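N-acetylmuramoyl-L-alanine amidase (Mycobacteroides abscessus, PDB 7AGL) probably cleaves the amide bond between N-acetylmuramic acid and L-alanine in peptidoglycan, as a zinc-dependent cell-wall amidase. Local coordinates at residues A6-G18 with R90-S104. Sequence-based numbering, arbitrary orientation.
Sequences AGRIVVLDPGHNG and RAEIENSYNPDAVVS. With ZN (zinc ion), chain B.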
ATOM      1  N   ALA A   6      13.997  13.114  10.011  1.00 45.41           N
ATOM      2  CA  ALA A   6      13.278  14.380  10.015  1.00 39.10           C
ATOM      3  C   ALA A   6      13.530  15.137   8.719  1.00 38.95           C
ATOM      4  O   ALA A   6      14.652  15.166   8.207  1.00 37.07           O
ATOM      5  CB  ALA A   6      13.707  15.235  11.210  1.00 41.37           C
ATOM      6  N   GLY A   7      12.473  15.744   8.177  1.00 32.50           N
ATOM      7  CA  GLY A   7      12.583  16.522   6.961  1.00 32.27           C
ATOM      8  C   GLY A   7      12.425  15.730   5.680  1.00 34.41           C
ATOM      9  O   GLY A   7      12.260  16.335   4.611  1.00 36.33           O
ATOM     10  N   ARG A   8      12.465  14.401   5.747  1.00 31.59           N
ATOM     11  CA  ARG A   8      12.162  13.599   4.568  1.00 28.67           C
ATOM     12  C   ARG A   8      10.672  13.700   4.243  1.00 27.02           C
ATOM     13  O   ARG A   8       9.853  14.076   5.086  1.00 28.29           O
ATOM     14  CB  ARG A   8      12.558  12.137   4.796  1.00 31.74           C
ATOM     15  CG  ARG A   8      14.026  11.940   5.134  1.00 40.88           C
ATOM     16  CD  ARG A   8      14.909  12.324   3.968  1.00 49.59           C
ATOM     17  NE  ARG A   8      15.607  11.164   3.420  1.00 59.22           N
ATOM     18  CZ  ARG A   8      16.710  10.636   3.943  1.00 64.18           C
ATOM     19  NH1 ARG A   8      17.251  11.160   5.038  1.00 68.55           N
ATOM     20  NH2 ARG A   8      17.273   9.575   3.375  1.00 64.68           N
ATOM     21  N   ILE A   9      10.329  13.351   3.005  1.00 25.91           N
ATOM     22  CA  ILE A   9       8.963  13.456   2.485  1.00 24.50           C
ATOM     23  C   ILE A   9       8.446  12.064   2.155  1.00 27.31           C
ATOM     24  O   ILE A   9       9.064  11.346   1.357  1.00 24.29           O
ATOM     25  CB  ILE A   9       8.903  14.347   1.228  1.00 26.26           C
ATOM     26  CG1 ILE A   9       9.312  15.780   1.566  1.00 29.28           C
ATOM     27  CG2 ILE A   9       7.503  14.313   0.627  1.00 24.56           C
ATOM     28  CD1 ILE A   9       9.743  16.574   0.374  1.00 31.77           C
ATOM     29  N   VAL A  10       7.287  11.698   2.719  1.00 22.49           N
ATOM     30  CA  VAL A  10       6.657  10.410   2.445  1.00 21.47           C
ATOM     31  C   VAL A  10       5.214  10.657   2.007  1.00 23.88           C
ATOM     32  O   VAL A  10       4.492  11.426   2.662  1.00 23.96           O
ATOM     33  CB  VAL A  10       6.704   9.483   3.675  1.00 24.28           C
ATOM     34  CG1 VAL A  10       5.934   8.176   3.415  1.00 21.33           C
ATOM     35  CG2 VAL A  10       8.168   9.195   4.046  1.00 22.93           C
ATOM     36  N   VAL A  11       4.792  10.003   0.908  1.00 21.52           N
ATOM     37  CA  VAL A  11       3.392  10.029   0.467  1.00 19.50           C
ATOM     38  C   VAL A  11       2.762   8.670   0.755  1.00 20.56           C
ATOM     39  O   VAL A  11       3.369   7.612   0.500  1.00 20.90           O
ATOM     40  CB  VAL A  11       3.231  10.393  -1.029  1.00 18.42           C
ATOM     41  CG1 VAL A  11       1.757  10.569  -1.375  1.00 19.60           C
ATOM     42  CG2 VAL A  11       3.998  11.661  -1.359  1.00 25.71           C
ATOM     43  N   LEU A  12       1.542   8.702   1.294  1.00 17.96           N
ATOM     44  CA  LEU A  12       0.827   7.502   1.722  1.00 17.29           C
ATOM     45  C   LEU A  12      -0.434   7.347   0.896  1.00 17.96           C
ATOM     46  O   LEU A  12      -1.186   8.315   0.729  1.00 17.94           O
ATOM     47  CB  LEU A  12       0.457   7.596   3.207  1.00 18.80           C
ATOM     48  CG  LEU A  12       1.632   7.753   4.173  1.00 22.03           C
ATOM     49  CD1 LEU A  12       1.130   8.049   5.588  1.00 23.05           C
ATOM     50  CD2 LEU A  12       2.483   6.488   4.164  1.00 20.85           C
ATOM     51  N   ASP A  13      -0.683   6.136   0.395  1.00 18.30           N
ATOM     52  CA  ASP A  13      -1.849   5.885  -0.460  1.00 18.96           C
ATOM     53  C   ASP A  13      -2.749   4.821   0.159  1.00 18.12           C
ATOM     54  O   ASP A  13      -2.436   3.617   0.067  1.00 19.55           O
ATOM     55  CB  ASP A  13      -1.383   5.446  -1.854  1.00 18.98           C
ATOM     56  CG  ASP A  13      -2.516   4.900  -2.705  1.00 18.58           C
ATOM     57  OD1 ASP A  13      -3.586   5.538  -2.694  1.00 20.33           O
ATOM     58  OD2 ASP A  13      -2.311   3.856  -3.376  1.00 21.01           O
ATOM     59  N   PRO A  14      -3.875   5.204   0.832  1.00 17.94           N
ATOM     60  CA  PRO A  14      -4.843   4.189   1.274  1.00 19.48           C
ATOM     61  C   PRO A  14      -5.649   3.697   0.082  1.00 16.62           C
ATOM     62  O   PRO A  14      -6.443   4.436  -0.512  1.00 18.50           O
ATOM     63  CB  PRO A  14      -5.710   4.949   2.294  1.00 18.90           C
ATOM     64  CG  PRO A  14      -5.525   6.423   1.990  1.00 19.01           C
ATOM     65  CD  PRO A  14      -4.389   6.580   1.007  1.00 17.61           C
ATOM     66  N   GLY A  15      -5.436   2.428  -0.272  1.00 17.13           N
ATOM     67  CA  GLY A  15      -5.977   1.918  -1.519  1.00 19.56           C
ATOM     68  C   GLY A  15      -7.493   1.987  -1.572  1.00 19.74           C
ATOM     69  O   GLY A  15      -8.183   1.843  -0.564  1.00 20.74           O
ATOM     70  N   HIS A  16      -7.998   2.199  -2.792  1.00 17.04           N
ATOM     71  CA  HIS A  16      -9.415   2.238  -3.156  1.00 18.78           C
ATOM     72  C   HIS A  16     -10.143   3.481  -2.654  1.00 19.81           C
ATOM     73  O   HIS A  16      -9.563   4.321  -1.960  1.00 19.97           O
ATOM     74  CB  HIS A  16     -10.129   0.973  -2.673  1.00 18.56           C
ATOM     75  CG  HIS A  16      -9.443  -0.272  -3.126  1.00 20.38           C
ATOM     76  ND1 HIS A  16      -9.553  -0.754  -4.417  1.00 20.31           N
ATOM     77  CD2 HIS A  16      -8.565  -1.075  -2.490  1.00 19.35           C
ATOM     78  CE1 HIS A  16      -8.795  -1.833  -4.539  1.00 21.06           C
ATOM     79  NE2 HIS A  16      -8.198  -2.047  -3.384  1.00 20.53           N
ATOM     80  N   ASN A  17     -11.409   3.616  -3.052  1.00 20.04           N
ATOM     81  CA  ASN A  17     -12.226   4.792  -2.775  1.00 21.78           C
ATOM     82  C   ASN A  17     -13.194   4.538  -1.625  1.00 21.75           C
ATOM     83  O   ASN A  17     -13.641   3.414  -1.394  1.00 21.51           O
ATOM     84  CB  ASN A  17     -13.075   5.195  -4.000  1.00 19.55           C
ATOM     85  CG  ASN A  17     -12.269   5.594  -5.217  1.00 20.19           C
ATOM     86  OD1 ASN A  17     -11.107   5.994  -5.136  1.00 21.23           O
ATOM     87  ND2 ASN A  17     -12.932   5.526  -6.383  1.00 21.57           N
ATOM     88  N   GLY A  18     -13.615   5.632  -0.983  1.00 20.11           N
ATOM     89  CA  GLY A  18     -14.722   5.535  -0.049  1.00 22.00           C
ATOM     90  C   GLY A  18     -16.036   5.171  -0.715  1.00 23.35           C
ATOM     91  O   GLY A  18     -16.922   4.604  -0.072  1.00 27.92           O
ATOM     92  N   ARG A  90      -3.466   8.927  -8.811  1.00 19.98           N
ATOM     93  CA  ARG A  90      -2.795   8.767  -7.525  1.00 19.12           C
ATOM     94  C   ARG A  90      -1.282   8.746  -7.690  1.00 19.45           C
ATOM     95  O   ARG A  90      -0.552   9.327  -6.882  1.00 21.90           O
ATOM     96  CB  ARG A  90      -3.277   7.492  -6.837  1.00 21.41           C
ATOM     97  CG  ARG A  90      -4.699   7.627  -6.319  1.00 18.23           C
ATOM     98  CD  ARG A  90      -5.136   6.344  -5.608  1.00 19.13           C
ATOM     99  NE  ARG A  90      -6.558   6.419  -5.301  1.00 20.08           N
ATOM    100  CZ  ARG A  90      -7.142   5.962  -4.192  1.00 21.71           C
ATOM    101  NH1 ARG A  90      -6.442   5.364  -3.231  1.00 21.19           N
ATOM    102  NH2 ARG A  90      -8.458   6.120  -4.048  1.00 23.13           N
ATOM    103  N   ALA A  91      -0.784   8.034  -8.703  1.00 21.98           N
ATOM    104  CA  ALA A  91       0.657   8.039  -8.942  1.00 22.44           C
ATOM    105  C   ALA A  91       1.138   9.437  -9.312  1.00 19.84           C
ATOM    106  O   ALA A  91       2.228   9.854  -8.896  1.00 24.06           O
ATOM    107  CB  ALA A  91       1.018   7.035 -10.036  1.00 25.13           C
ATOM    108  N   GLU A  92       0.341  10.172 -10.093  1.00 22.56           N
ATOM    109  CA  GLU A  92       0.703  11.546 -10.436  1.00 26.25           C
ATOM    110  C   GLU A  92       0.776  12.409  -9.183  1.00 24.32           C
ATOM    111  O   GLU A  92       1.717  13.197  -9.011  1.00 25.53           O
ATOM    112  CB  GLU A  92      -0.297  12.135 -11.440  1.00 28.45           C
ATOM    113  CG  GLU A  92      -0.151  13.663 -11.635  1.00 37.97           C
ATOM    114  CD  GLU A  92      -1.233  14.313 -12.519  1.00 48.89           C
ATOM    115  OE1 GLU A  92      -2.216  13.646 -12.909  1.00 49.05           O
ATOM    116  OE2 GLU A  92      -1.084  15.512 -12.834  1.00 49.36           O
ATOM    117  N   ILE A  93      -0.217  12.277  -8.297  1.00 21.77           N
ATOM    118  CA  ILE A  93      -0.216  13.039  -7.049  1.00 21.03           C
ATOM    119  C   ILE A  93       1.019  12.693  -6.228  1.00 19.58           C
ATOM    120  O   ILE A  93       1.722  13.577  -5.726  1.00 20.87           O
ATOM    121  CB  ILE A  93      -1.513  12.783  -6.252  1.00 20.73           C
ATOM    122  CG1 ILE A  93      -2.741  13.410  -6.946  1.00 24.14           C
ATOM    123  CG2 ILE A  93      -1.363  13.303  -4.822  1.00 23.85           C
ATOM    124  CD1 ILE A  93      -4.043  12.803  -6.455  1.00 20.92           C
ATOM    125  N   GLU A  94       1.316  11.392  -6.092  1.00 18.27           N
ATOM    126  CA  GLU A  94       2.514  10.983  -5.361  1.00 21.27           C
ATOM    127  C   GLU A  94       3.760  11.625  -5.947  1.00 22.07           C
ATOM    128  O   GLU A  94       4.585  12.192  -5.216  1.00 22.37           O
ATOM    129  CB  GLU A  94       2.641   9.457  -5.379  1.00 24.11           C
ATOM    130  CG  GLU A  94       1.563   8.763  -4.578  1.00 21.01           C
ATOM    131  CD  GLU A  94       1.338   7.319  -5.006  1.00 22.40           C
ATOM    132  OE1 GLU A  94       2.051   6.833  -5.918  1.00 20.57           O
ATOM    133  OE2 GLU A  94       0.441   6.670  -4.426  1.00 23.85           O
ATOM    134  N   ASN A  95       3.923  11.530  -7.268  1.00 20.27           N
ATOM    135  CA  ASN A  95       5.136  12.042  -7.898  1.00 23.36           C
ATOM    136  C   ASN A  95       5.264  13.550  -7.718  1.00 21.94           C
ATOM    137  O   ASN A  95       6.383  14.068  -7.615  1.00 25.68           O
ATOM    138  CB  ASN A  95       5.148  11.664  -9.382  1.00 25.18           C
ATOM    139  CG  ASN A  95       5.360  10.180  -9.597  1.00 24.75           C
ATOM    140  OD1 ASN A  95       5.997   9.501  -8.776  1.00 25.49           O
ATOM    141  ND2 ASN A  95       4.821   9.657 -10.696  1.00 21.24           N
ATOM    142  N   SER A  96       4.137  14.266  -7.626  1.00 20.98           N
ATOM    143  CA  SER A  96       4.168  15.724  -7.536  1.00 21.80           C
ATOM    144  C   SER A  96       4.809  16.230  -6.246  1.00 26.46           C
ATOM    145  O   SER A  96       5.196  17.399  -6.183  1.00 25.40           O
ATOM    146  CB  SER A  96       2.748  16.295  -7.669  1.00 24.65           C
ATOM    147  OG  SER A  96       2.008  16.182  -6.457  1.00 26.59           O
ATOM    148  N   TYR A  97       4.956  15.386  -5.231  1.00 24.02           N
ATOM    149  CA  TYR A  97       5.559  15.810  -3.970  1.00 23.68           C
ATOM    150  C   TYR A  97       7.072  15.593  -3.916  1.00 24.45           C
ATOM    151  O   TYR A  97       7.681  15.874  -2.878  1.00 26.55           O
ATOM    152  CB  TYR A  97       4.900  15.079  -2.796  1.00 20.78           C
ATOM    153  CG  TYR A  97       3.502  15.561  -2.479  1.00 20.41           C
ATOM    154  CD1 TYR A  97       3.306  16.751  -1.780  1.00 21.34           C
ATOM    155  CD2 TYR A  97       2.375  14.833  -2.871  1.00 20.06           C
ATOM    156  CE1 TYR A  97       2.032  17.215  -1.488  1.00 22.23           C
ATOM    157  CE2 TYR A  97       1.092  15.278  -2.560  1.00 21.07           C
ATOM    158  CZ  TYR A  97       0.930  16.473  -1.872  1.00 21.37           C
ATOM    159  OH  TYR A  97      -0.339  16.939  -1.564  1.00 22.82           O
ATOM    160  N   ASN A  98       7.694  15.127  -5.006  1.00 23.22           N
ATOM    161  CA  ASN A  98       9.102  14.729  -4.990  1.00 25.44           C
ATOM    162  C   ASN A  98       9.461  13.921  -3.737  1.00 26.65           C
ATOM    163  O   ASN A  98      10.462  14.218  -3.067  1.00 26.37           O
ATOM    164  CB  ASN A  98       9.995  15.967  -5.102  1.00 28.80           C
ATOM    165  CG  ASN A  98      11.404  15.627  -5.540  1.00 41.10           C
ATOM    166  OD1 ASN A  98      11.651  14.556  -6.093  1.00 44.02           O
ATOM    167  ND2 ASN A  98      12.340  16.546  -5.302  1.00 46.02           N
ATOM    168  N   PRO A  99       8.703  12.880  -3.404  1.00 23.22           N
ATOM    169  CA  PRO A  99       8.922  12.191  -2.129  1.00 25.92           C
ATOM    170  C   PRO A  99      10.192  11.350  -2.113  1.00 27.50           C
ATOM    171  O   PRO A  99      10.689  10.867  -3.135  1.00 26.32           O
ATOM    172  CB  PRO A  99       7.686  11.298  -2.003  1.00 20.93           C
ATOM    173  CG  PRO A  99       7.329  10.976  -3.423  1.00 23.48           C
ATOM    174  CD  PRO A  99       7.629  12.240  -4.191  1.00 25.99           C
ATOM    175  N   ASP A 100      10.689  11.143  -0.896  1.00 23.76           N
ATOM    176  CA  ASP A 100      11.792  10.218  -0.683  1.00 24.02           C
ATOM    177  C   ASP A 100      11.318   8.768  -0.686  1.00 22.78           C
ATOM    178  O   ASP A 100      12.109   7.866  -0.993  1.00 25.87           O
ATOM    179  CB  ASP A 100      12.482  10.566   0.636  1.00 25.05           C
ATOM    180  CG  ASP A 100      13.086  11.960   0.615  1.00 33.07           C
ATOM    181  OD1 ASP A 100      14.073  12.158  -0.119  1.00 35.86           O
ATOM    182  OD2 ASP A 100      12.568  12.868   1.299  1.00 30.98           O
ATOM    183  N   ALA A 101      10.046   8.536  -0.351  1.00 22.69           N
ATOM    184  CA  ALA A 101       9.451   7.200  -0.309  1.00 22.04           C
ATOM    185  C   ALA A 101       7.932   7.321  -0.390  1.00 22.44           C
ATOM    186  O   ALA A 101       7.350   8.293   0.102  1.00 21.64           O
ATOM    187  CB  ALA A 101       9.852   6.429   0.957  1.00 25.15           C
ATOM    188  N   VAL A 102       7.301   6.322  -1.025  1.00 20.01           N
ATOM    189  CA  VAL A 102       5.854   6.231  -1.198  1.00 20.04           C
ATOM    190  C   VAL A 102       5.409   4.855  -0.741  1.00 20.47           C
ATOM    191  O   VAL A 102       6.004   3.856  -1.147  1.00 21.13           O
ATOM    192  CB  VAL A 102       5.437   6.433  -2.668  1.00 19.42           C
ATOM    193  CG1 VAL A 102       3.899   6.321  -2.790  1.00 20.46           C
ATOM    194  CG2 VAL A 102       5.958   7.763  -3.182  1.00 19.86           C
ATOM    195  N   VAL A 103       4.352   4.791   0.073  1.00 18.91           N
ATOM    196  CA  VAL A 103       3.817   3.506   0.524  1.00 20.87           C
ATOM    197  C   VAL A 103       2.332   3.455   0.235  1.00 18.38           C
ATOM    198  O   VAL A 103       1.570   4.297   0.729  1.00 19.20           O
ATOM    199  CB  VAL A 103       4.065   3.257   2.015  1.00 22.48           C
ATOM    200  CG1 VAL A 103       3.371   1.961   2.424  1.00 22.94           C
ATOM    201  CG2 VAL A 103       5.568   3.196   2.290  1.00 22.44           C
ATOM    202  N   SER A 104       1.919   2.459  -0.543  1.00 18.20           N
ATOM    203  CA  SER A 104       0.514   2.200  -0.811  1.00 17.59           C
ATOM    204  C   SER A 104       0.066   1.068   0.107  1.00 19.09           C
ATOM    205  O   SER A 104       0.783   0.072   0.261  1.00 21.11           O
ATOM    206  CB  SER A 104       0.322   1.832  -2.289  1.00 19.70           C
ATOM    207  OG  SER A 104      -1.029   1.530  -2.607  1.00 21.48           O
TER
HETATM  208 ZN    ZN B 301      -6.574  -3.355  -2.761  0.94 20.42          ZN
HETATM  209  O   HOH W   1      13.721  15.781   2.279  1.00 64.01           O
HETATM  210  O   HOH W   2      -1.029   4.996  -5.599  1.00 23.74           O
HETATM  211  O   HOH W   3      -6.349  -3.941  -4.915  1.00 24.93           O
HETATM  212  O   HOH W   4      -5.925  -5.400  -2.422  1.00 21.00           O
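Val11 and Val102 are paired on neighbouring parallel strands, 9-14 and 101-108, in the mixed central sheet of an alpha/beta zinc amidase. Val11 N bonds Ala101 O and Val103 N bonds Val11 O, so Val11 is bonded to the neighbours of Val102. Helix 87-96 leads into the second strand. Its part 90-96 runs nearly antiparallel to strand 9-14 and covers the sheet face that carries Val11 and Asp13. On the other face, Val10 and Val103 meet Ile211 of helix 197-215.

The tight part lies under the helix. Val11 points CG1 at Glu94 CG (3.7 Å), while CG2 sits against CB of Tyr97 and CB of Pro99. CG1 is the methyl turned to the helix because it stands anti to the backbone N (chi1 -173°). Asp13 is buried and gripped at both oxygens. Asp13 OD1 offers the syn lone pair to Arg90 NH1 (2.9 Å) in a salt bridge, with the two flat groups 79° apart, and also bonds Thr76. Asp13 OD2 takes the hydroxyl of Ser104 OG (2.8 Å) from the anti side, out of the carboxylate plane. A water donates to Glu94 OE2 and, weakly, to Asp13 OD2, which probably eases the closeness of the two acids; Glu94 also pairs with Lys177.

The looser side is the start of strand 9-14, beside the turn after the helix, where Asn98 is exposed. There Asp100 OD2 accepts the N-H of Ile9 N (2.9 Å) through its anti lone pair, and a water links it to Gly7 O. The salt bridge from Arg8 NE to Asp100 OD1 is long, at 4.0 Å.

At the other end, Arg90 reaches the metal-binding loop with its chain extended from CG to NE. NE donates to Pro85 O, and NH1 also bonds Pro14 O. His16 binds zinc through NE2, together with Glu51 and His106. His16 O receives Arg90 NH2 (3.0 Å) from above the carbonyl plane.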